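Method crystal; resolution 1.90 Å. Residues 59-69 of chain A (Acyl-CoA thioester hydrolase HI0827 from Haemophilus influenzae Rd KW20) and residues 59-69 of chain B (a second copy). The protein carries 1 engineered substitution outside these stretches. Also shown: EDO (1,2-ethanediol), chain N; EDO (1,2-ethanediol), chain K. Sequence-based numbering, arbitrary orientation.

Chain A 59-69: VTVAVESMNFI
Chain B (59-69) VTVAVESMNFI

Antiparallel pairing of one edge strand with its own copy is a common way to extend a β-sheet across a subunit boundary, and the thioester hydrolase HI0827 offers a worked example. Strand 59-68 of chain A runs against strand 59-68 of chain B at 178°, the axes approaching to 4.5 Å. In the register, Val A61 faces Phe B68, Val A63 faces Met B66, Met A66 faces Val B63 and Phe A68 faces Val B61. Together the stretches bury 690 Å².

Val A59 (-122/152, chi1 m) lies beyond the reach of chain B. At Thr A60 (phi/psi -94/121, chi1 m) contact begins: its CG2 lies 3.8 Å from CE2 of Phe B68, while its O accepts a 2.8 Å hydrogen bond from O1 of an ethanediol (chain N). Val A61 (chi1 m), at -117/-30, departs from extended geometry, and its CA-to-CB bond points away from chain B. Its carbonyl nevertheless serves the partner, with Phe B68 N donating to Val A61 O at 2.9 Å and 166°. A water donates to the same Val A61 O (3.0 Å) and to Asn B67 OD1 (2.8 Å).

Extended geometry returns at Ala A62 (-156/159), a non-hydrogen-bonded partner of Asn B67 with a CA-CA separation of 4.6 Å. Without an amide hydrogen bond to chain B here, Ala A62 CA makes a CA-H...O contact with Met B66 O at 3.2 Å. The alternation then gives Val A63 (-131/143, chi1 t) both classical bonds of a hydrogen-bonded pair: Val A63 N donates to Met B66 O, and Met B66 N to Val A63 O, each at 2.9 Å. The second is more bent, 141° against 166°. On the face shared by Val A63 and Met B66, Val A63 CB meets Met B66 CB at 3.8 Å. Val A63 CG2 also reaches the edge of the Phe B68 ring, 3.9 Å from CE2.

Glu A64 (-138/147; m, t, chi3 -85°) pairs with Ser B65 on the same face as Ala A62, its CA 3.4 Å from Glu B64 O. Ser A65 (chi1 m) adopts 53/51 and its CA-to-CB bond points away from chain B, whereas Glu B64 is at -74/-28 and Ser B65 remains extended at -145/144. Across this irregularity Ser A65 N donates to Glu B64 O at 3.2 Å.

Met A66 (-82/130; t, t, m) restores the ladder: Met A66 N to Val B63 O and Val B63 N to Met A66 O are both 2.9 Å. Its SD packs 3.9 Å from Val B63 CG2. Asn A67 (-125/126; chi1 m, chi2 -73°) pairs with Ala B62, whose CA approaches Met A66 O to 3.1 Å.

Phe A68 (-99/107; chi1 m, chi2 -83°) closes the strand, its CA-to-CB bond toward chain B. Phe A68 N donates to Val B61 O at 2.9 Å and a nearly straight 176°. The ring mirrors Phe B68: its CE2 is 3.8 Å from Thr B60 CG2 and 3.9 Å from Val B63 CG2. Ile A69 (-92/-50; chi1 m, chi2 149°, between wells) then leaves the strand, its CA-to-CB bond pointing away from chain B.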

# COMPACT_ATOMS: atom_id res chain seq x y z
N VAL A 59 9.35 -17.24 15.70
CA VAL A 59 8.01 -17.22 15.07
C VAL A 59 6.98 -16.71 16.07
O VAL A 59 7.16 -16.84 17.30
CB VAL A 59 7.64 -18.61 14.53
CG1 VAL A 59 8.64 -19.03 13.47
CG2 VAL A 59 7.68 -19.68 15.60
N THR A 60 5.92 -16.11 15.53
CA THR A 60 4.82 -15.53 16.29
C THR A 60 3.77 -16.62 16.37
O THR A 60 3.29 -17.10 15.35
CB THR A 60 4.29 -14.21 15.66
OG1 THR A 60 5.34 -13.25 15.52
CG2 THR A 60 3.23 -13.56 16.56
N VAL A 61 3.41 -17.04 17.58
CA VAL A 61 2.57 -18.20 17.75
C VAL A 61 1.22 -17.91 18.40
O VAL A 61 0.24 -18.53 18.04
CB VAL A 61 3.29 -19.37 18.46
CG1 VAL A 61 4.58 -19.76 17.73
CG2 VAL A 61 3.55 -19.03 19.91
N ALA A 62 1.16 -16.88 19.26
CA ALA A 62 -0.11 -16.58 19.90
C ALA A 62 -0.20 -15.17 20.36
O ALA A 62 0.81 -14.44 20.47
CB ALA A 62 -0.36 -17.55 21.06
N VAL A 63 -1.47 -14.76 20.53
CA VAL A 63 -1.84 -13.52 21.17
C VAL A 63 -2.94 -13.82 22.23
O VAL A 63 -3.82 -14.66 22.03
CB VAL A 63 -2.37 -12.45 20.19
CG1 VAL A 63 -2.51 -11.10 20.94
CG2 VAL A 63 -1.47 -12.31 19.01
N GLU A 64 -2.85 -13.09 23.35
CA GLU A 64 -3.82 -13.16 24.45
C GLU A 64 -4.11 -11.74 24.95
O GLU A 64 -3.22 -10.86 24.91
CB GLU A 64 -3.26 -13.98 25.63
CG GLU A 64 -2.77 -15.35 25.29
CD GLU A 64 -1.78 -15.89 26.32
OE1 GLU A 64 -0.55 -15.63 26.26
OE2 GLU A 64 -2.26 -16.59 27.19
N SER A 65 -5.35 -11.55 25.39
CA SER A 65 -5.79 -10.37 26.13
C SER A 65 -5.45 -9.06 25.43
O SER A 65 -4.85 -8.11 25.99
CB SER A 65 -5.18 -10.42 27.51
OG SER A 65 -5.68 -11.58 28.14
N MET A 66 -5.84 -9.01 24.16
CA MET A 66 -5.76 -7.79 23.44
C MET A 66 -6.96 -6.91 23.75
O MET A 66 -8.11 -7.33 23.63
CB MET A 66 -5.60 -8.07 21.92
CG MET A 66 -5.63 -6.89 20.99
SD MET A 66 -5.07 -7.40 19.31
CE MET A 66 -3.34 -7.77 19.43
N ASN A 67 -6.66 -5.66 24.09
CA ASN A 67 -7.65 -4.72 24.51
C ASN A 67 -7.55 -3.48 23.65
O ASN A 67 -6.48 -2.90 23.52
CB ASN A 67 -7.47 -4.36 26.02
CG ASN A 67 -7.68 -5.56 26.97
OD1 ASN A 67 -8.80 -6.00 27.17
ND2 ASN A 67 -6.62 -6.01 27.64
N PHE A 68 -8.67 -3.07 23.03
CA PHE A 68 -8.72 -1.81 22.30
C PHE A 68 -9.36 -0.79 23.18
O PHE A 68 -10.55 -0.81 23.47
CB PHE A 68 -9.44 -1.93 20.94
CG PHE A 68 -8.76 -2.89 19.99
CD1 PHE A 68 -7.67 -2.49 19.21
CD2 PHE A 68 -9.20 -4.19 19.92
CE1 PHE A 68 -7.01 -3.42 18.32
CE2 PHE A 68 -8.54 -5.12 19.07
CZ PHE A 68 -7.49 -4.72 18.28
N ILE A 69 -8.53 0.12 23.67
CA ILE A 69 -8.99 1.06 24.73
C ILE A 69 -9.55 2.35 24.17
O ILE A 69 -10.64 2.81 24.62
CB ILE A 69 -7.85 1.34 25.74
CG1 ILE A 69 -7.42 0.01 26.38
CG2 ILE A 69 -8.24 2.30 26.78
CD1 ILE A 69 -5.97 -0.06 26.77
N VAL B 59 -17.76 -1.46 17.17
CA VAL B 59 -16.35 -1.25 17.39
C VAL B 59 -15.72 -2.53 17.93
O VAL B 59 -16.39 -3.29 18.61
CB VAL B 59 -16.13 0.01 18.35
CG1 VAL B 59 -16.51 -0.28 19.81
CG2 VAL B 59 -14.68 0.49 18.30
N THR B 60 -14.45 -2.77 17.65
CA THR B 60 -13.75 -3.91 18.18
C THR B 60 -13.19 -3.48 19.55
O THR B 60 -12.55 -2.43 19.67
CB THR B 60 -12.62 -4.41 17.24
OG1 THR B 60 -13.09 -4.53 15.88
CG2 THR B 60 -12.05 -5.73 17.69
N VAL B 61 -13.44 -4.29 20.59
CA VAL B 61 -12.94 -3.99 21.93
C VAL B 61 -11.93 -5.02 22.46
O VAL B 61 -11.09 -4.69 23.28
CB VAL B 61 -14.07 -3.79 22.96
CG1 VAL B 61 -14.96 -2.63 22.58
CG2 VAL B 61 -14.92 -5.06 23.16
N ALA B 62 -12.01 -6.25 21.98
CA ALA B 62 -11.04 -7.25 22.49
C ALA B 62 -10.76 -8.37 21.54
O ALA B 62 -11.60 -8.72 20.68
CB ALA B 62 -11.54 -7.81 23.81
N VAL B 63 -9.57 -8.95 21.69
CA VAL B 63 -9.21 -10.24 21.08
C VAL B 63 -8.55 -11.04 22.23
O VAL B 63 -7.40 -10.87 22.63
CB VAL B 63 -8.25 -10.15 19.83
CG1 VAL B 63 -8.27 -11.46 19.02
CG2 VAL B 63 -8.60 -9.05 18.96
N GLU B 64 -9.35 -11.89 22.81
CA GLU B 64 -8.92 -12.63 23.95
C GLU B 64 -7.95 -13.71 23.57
O GLU B 64 -7.08 -14.06 24.39
CB GLU B 64 -10.10 -13.23 24.68
CG GLU B 64 -10.94 -14.19 23.90
CD GLU B 64 -12.28 -14.33 24.56
OE1 GLU B 64 -13.11 -13.41 24.36
OE2 GLU B 64 -12.44 -15.32 25.31
N SER B 65 -8.06 -14.19 22.35
CA SER B 65 -7.23 -15.26 21.88
C SER B 65 -6.89 -15.11 20.39
O SER B 65 -7.74 -14.74 19.60
CB SER B 65 -7.98 -16.59 22.02
OG SER B 65 -7.00 -17.57 21.88
N MET B 66 -5.66 -15.50 20.01
CA MET B 66 -5.27 -15.70 18.60
C MET B 66 -4.14 -16.76 18.56
O MET B 66 -3.26 -16.76 19.42
CB MET B 66 -4.89 -14.34 18.04
CG MET B 66 -4.38 -14.07 16.71
SD MET B 66 -4.65 -12.24 16.64
CE MET B 66 -6.16 -12.05 15.73
N ASN B 67 -4.24 -17.68 17.61
CA ASN B 67 -3.29 -18.79 17.44
C ASN B 67 -2.84 -18.80 16.02
O ASN B 67 -3.69 -18.88 15.13
CB ASN B 67 -3.92 -20.16 17.78
CG ASN B 67 -4.31 -20.25 19.25
OD1 ASN B 67 -3.44 -20.35 20.11
ND2 ASN B 67 -5.60 -20.23 19.55
N PHE B 68 -1.53 -18.65 15.80
CA PHE B 68 -0.98 -18.78 14.47
C PHE B 68 -0.53 -20.24 14.36
O PHE B 68 0.41 -20.62 15.01
CB PHE B 68 0.16 -17.78 14.24
CG PHE B 68 -0.25 -16.36 14.45
CD1 PHE B 68 -0.94 -15.67 13.46
CD2 PHE B 68 -0.01 -15.73 15.66
CE1 PHE B 68 -1.34 -14.36 13.66
CE2 PHE B 68 -0.44 -14.37 15.87
CZ PHE B 68 -1.08 -13.72 14.88
N ILE B 69 -1.25 -21.03 13.56
CA ILE B 69 -1.08 -22.53 13.50
C ILE B 69 -0.09 -22.89 12.42
O ILE B 69 0.78 -23.73 12.61
CB ILE B 69 -2.47 -23.24 13.21
CG1 ILE B 69 -3.45 -22.87 14.32
CG2 ILE B 69 -2.38 -24.75 13.17
CD1 ILE B 69 -4.92 -23.12 13.96
C1 EDO N . 2.46 -15.44 11.74
O1 EDO N . 3.17 -16.27 12.68
C2 EDO N . 2.33 -16.18 10.39
O2 EDO N . 1.36 -17.23 10.48
C1 EDO K . -13.58 0.37 24.77
O1 EDO K . -12.60 -0.65 24.95
C2 EDO K . -14.45 0.44 26.04
O2 EDO K . -13.95 1.55 26.81
O HOH W 1 -0.73 -20.94 19.55
O HOH W 2 -3.92 -17.66 22.97
O HOH W 3 -12.35 0.70 20.88